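Local coordinates for protein nucleoporin NUP145N (Chaetomium thermophilum, PDB 5HB6) that serves as a component of the nuclear pore complex, probably as a scaffold and docking nucleoporin, this chain being its autopeptidase domain, at residues A85-E90 with F132-F137. The protein carries 1 engineered substitution. Sequence-based numbering, arbitrary orientation. Where two conformers were deposited one is given.
Sequences ALISLE and FSVEHF
Ile87 and Phe132 face each other as an antiparallel hydrogen-bonded pair, with both side chains on the same side of the sheet. Ile87 N donates to Phe132 O at 2.8 Å, nearly straight at 174°, and Phe132 N donates back to Ile87 O. CG of Phe132 stands between its own backbone N and carbonyl carbon (chi1 57°). Ile87 CB lies over one face of the ring, 4.1 Å from the ring centroid, a CH-pi contact offset toward the rim. Ile87 CG2 lies 3.6 Å from Phe132 CZ. Leu89 CD1 meets the ring edge in plane, 4.0 Å from Phe132 CE1.

Two residues along, Ala85 and Val134 form a second hydrogen-bonded pair, with Val134 N to Ala85 O at 2.9 Å. These are neighbouring strands of the six-stranded antiparallel sheet of the Nup98-type (S59) autopeptidase domain. Strand 35-39 pairs with the other edge of 85-89.

Past the strand end, the chain turns back and brings Phe137 under the same face. Its ring edge meets Ala85, CZ to CB 3.8 Å. Its CE1 lies 3.9 Å from Ile87 CD1, the two side chains reaching toward each other tip to tip. Val134 CG2 sits over one face of that ring. Asn82 OD1 accepts a hydrogen bond from Phe137 N, and the side chain of Phe137 also touches Val67 and Phe39. On the opposite face of the sheet, Ser133 OG bonds to Glu121 and Lys40.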
ATOM      1  N   ALA A  85       4.096   4.181   4.915  1.00 12.10           N
ATOM      2  CA  ALA A  85       3.901   3.614   3.582  1.00 12.00           C
ATOM      3  C   ALA A  85       3.139   4.593   2.713  1.00 10.74           C
ATOM      4  O   ALA A  85       2.334   5.389   3.205  1.00 12.10           O
ATOM      5  CB  ALA A  85       3.133   2.277   3.609  1.00 12.92           C
ATOM      6  N   LEU A  86       3.362   4.464   1.404  0.84 11.05           N
ATOM      7  CA  LEU A  86       2.649   5.200   0.379  0.84  9.80           C
ATOM      8  C   LEU A  86       1.739   4.218  -0.332  0.84  9.69           C
ATOM      9  O   LEU A  86       2.217   3.267  -0.972  0.84 10.55           O
ATOM     10  CB  LEU A  86       3.641   5.848  -0.585  0.84 12.24           C
ATOM     11  CG  LEU A  86       3.047   6.467  -1.865  0.84 15.95           C
ATOM     12  CD1 LEU A  86       2.250   7.680  -1.561  0.84 18.02           C
ATOM     13  CD2 LEU A  86       4.165   6.864  -2.844  0.84 17.37           C
ATOM     14  N   ILE A  87       0.437   4.481  -0.283  1.00 11.00           N
ATOM     15  CA  ILE A  87      -0.574   3.568  -0.815  1.00 11.03           C
ATOM     16  C   ILE A  87      -1.180   4.230  -2.035  1.00 10.59           C
ATOM     17  O   ILE A  87      -1.544   5.406  -1.984  1.00 11.76           O
ATOM     18  CB  ILE A  87      -1.644   3.278   0.249  1.00 12.16           C
ATOM     19  CG1 ILE A  87      -0.985   2.599   1.450  1.00 14.70           C
ATOM     20  CG2 ILE A  87      -2.762   2.447  -0.320  1.00 12.55           C
ATOM     21  CD1 ILE A  87      -1.908   2.453   2.610  1.00 17.54           C
ATOM     22  N   SER A  88      -1.305   3.481  -3.122  1.00 10.26           N
ATOM     23  CA  SER A  88      -1.875   4.017  -4.353  1.00 11.39           C
ATOM     24  C   SER A  88      -2.983   3.076  -4.776  1.00 11.56           C
ATOM     25  O   SER A  88      -2.720   1.893  -4.995  1.00 14.32           O
ATOM     26  CB  SER A  88      -0.786   4.121  -5.442  1.00 13.19           C
ATOM     27  OG  SER A  88       0.286   4.933  -4.999  1.00 14.88           O
ATOM     28  N   LEU A  89      -4.190   3.602  -4.899  1.00 10.24           N
ATOM     29  CA  LEU A  89      -5.373   2.785  -5.163  1.00 10.87           C
ATOM     30  C   LEU A  89      -6.103   3.236  -6.414  1.00 10.71           C
ATOM     31  O   LEU A  89      -6.579   4.376  -6.509  1.00 11.02           O
ATOM     32  CB  LEU A  89      -6.342   2.822  -3.996  1.00 11.78           C
ATOM     33  CG  LEU A  89      -5.839   2.167  -2.720  1.00 13.24           C
ATOM     34  CD1 LEU A  89      -6.754   2.432  -1.552  1.00 14.68           C
ATOM     35  CD2 LEU A  89      -5.638   0.678  -2.891  1.00 15.90           C
ATOM     36  N   GLU A  90      -6.224   2.313  -7.365  1.00 10.89           N
ATOM     37  CA  GLU A  90      -7.088   2.485  -8.523  1.00 11.34           C
ATOM     38  C   GLU A  90      -8.559   2.572  -8.103  1.00 11.01           C
ATOM     39  O   GLU A  90      -8.939   2.270  -6.966  1.00 10.93           O
ATOM     40  CB  GLU A  90      -6.926   1.307  -9.500  1.00 12.45           C
ATOM     41  CG  GLU A  90      -5.516   1.217 -10.075  1.00 15.49           C
ATOM     42  CD  GLU A  90      -5.329   0.089 -11.067  1.00 19.99           C
ATOM     43  OE1 GLU A  90      -6.332  -0.389 -11.620  1.00 20.68           O
ATOM     44  OE2 GLU A  90      -4.178  -0.310 -11.277  1.00 23.84           O
ATOM     45  N   PHE A 132      -1.827   8.188  -1.211  1.00 11.13           N
ATOM     46  CA  PHE A 132      -1.753   8.830   0.088  1.00 11.54           C
ATOM     47  C   PHE A 132      -0.753   8.079   0.952  1.00 11.37           C
ATOM     48  O   PHE A 132      -0.495   6.887   0.733  1.00 11.50           O
ATOM     49  CB  PHE A 132      -3.129   8.857   0.764  1.00 12.83           C
ATOM     50  CG  PHE A 132      -3.751   7.488   0.936  1.00 12.91           C
ATOM     51  CD1 PHE A 132      -4.481   6.900  -0.092  1.00 14.36           C
ATOM     52  CD2 PHE A 132      -3.598   6.789   2.116  1.00 13.50           C
ATOM     53  CE1 PHE A 132      -5.046   5.652   0.061  1.00 16.18           C
ATOM     54  CE2 PHE A 132      -4.175   5.513   2.266  1.00 14.30           C
ATOM     55  CZ  PHE A 132      -4.870   4.950   1.234  1.00 15.59           C
ATOM     56  N   SER A 133      -0.217   8.765   1.951  1.00 11.66           N
ATOM     57  CA  SER A 133       0.679   8.136   2.902  1.00 12.69           C
ATOM     58  C   SER A 133      -0.058   7.846   4.206  1.00 12.56           C
ATOM     59  O   SER A 133      -0.996   8.540   4.602  1.00 13.84           O
ATOM     60  CB  SER A 133       1.896   9.014   3.188  1.00 14.14           C
ATOM     61  OG  SER A 133       2.820   9.010   2.115  1.00 16.07           O
ATOM     62  N   VAL A 134       0.438   6.834   4.900  1.00 13.39           N
ATOM     63  CA  VAL A 134       0.042   6.545   6.265  1.00 14.29           C
ATOM     64  C   VAL A 134       1.326   6.452   7.078  1.00 14.88           C
ATOM     65  O   VAL A 134       2.407   6.161   6.557  1.00 14.64           O
ATOM     66  CB  VAL A 134      -0.806   5.254   6.371  1.00 15.57           C
ATOM     67  CG1 VAL A 134      -2.068   5.396   5.543  1.00 16.64           C
ATOM     68  CG2 VAL A 134      -0.011   4.017   5.963  1.00 16.05           C
ATOM     69  N   GLU A 135       1.202   6.699   8.371  1.00 17.52           N
ATOM     70  CA  GLU A 135       2.345   6.606   9.272  1.00 20.24           C
ATOM     71  C   GLU A 135       2.590   5.200   9.765  1.00 20.74           C
ATOM     72  O   GLU A 135       3.693   4.903  10.223  1.00 20.56           O
ATOM     73  CB  GLU A 135       2.137   7.523  10.477  1.00 25.04           C
ATOM     74  CG  GLU A 135       2.099   8.979  10.094  1.00 30.90           C
ATOM     75  CD  GLU A 135       3.253   9.369   9.195  1.00 37.12           C
ATOM     76  OE1 GLU A 135       4.418   9.130   9.579  1.00 38.60           O
ATOM     77  OE2 GLU A 135       2.989   9.913   8.094  1.00 40.15           O
ATOM     78  N   HIS A 136       1.589   4.342   9.689  1.00 20.95           N
ATOM     79  CA  HIS A 136       1.672   2.974  10.181  1.00 23.68           C
ATOM     80  C   HIS A 136       0.319   2.357   9.887  1.00 22.64           C
ATOM     81  O   HIS A 136      -0.538   3.021   9.304  1.00 21.56           O
ATOM     82  CB  HIS A 136       1.947   2.937  11.681  1.00 26.32           C
ATOM     83  CG  HIS A 136       1.033   3.816  12.468  1.00 27.62           C
ATOM     84  ND1 HIS A 136      -0.317   3.568  12.583  1.00 30.30           N
ATOM     85  CD2 HIS A 136       1.264   4.974  13.125  1.00 29.50           C
ATOM     86  CE1 HIS A 136      -0.876   4.526  13.302  1.00 31.16           C
ATOM     87  NE2 HIS A 136       0.064   5.390  13.647  1.00 31.15           N
ATOM     88  N   PHE A 137       0.107   1.111  10.298  1.00 24.48           N
ATOM     89  CA  PHE A 137      -1.150   0.414  10.055  1.00 27.02           C
ATOM     90  C   PHE A 137      -1.874   0.077  11.349  1.00 33.11           C
ATOM     91  O   PHE A 137      -2.723  -0.814  11.370  1.00 32.98           O
ATOM     92  CB  PHE A 137      -0.898  -0.818   9.189  1.00 24.86           C
ATOM     93  CG  PHE A 137      -0.435  -0.463   7.812  1.00 21.39           C
ATOM     94  CD1 PHE A 137      -1.348  -0.251   6.796  1.00 20.21           C
ATOM     95  CD2 PHE A 137       0.906  -0.284   7.537  1.00 20.31           C
ATOM     96  CE1 PHE A 137      -0.923   0.103   5.543  1.00 18.79           C
ATOM     97  CE2 PHE A 137       1.336   0.075   6.270  1.00 19.50           C
ATOM     98  CZ  PHE A 137       0.425   0.262   5.276  1.00 18.34           C
TER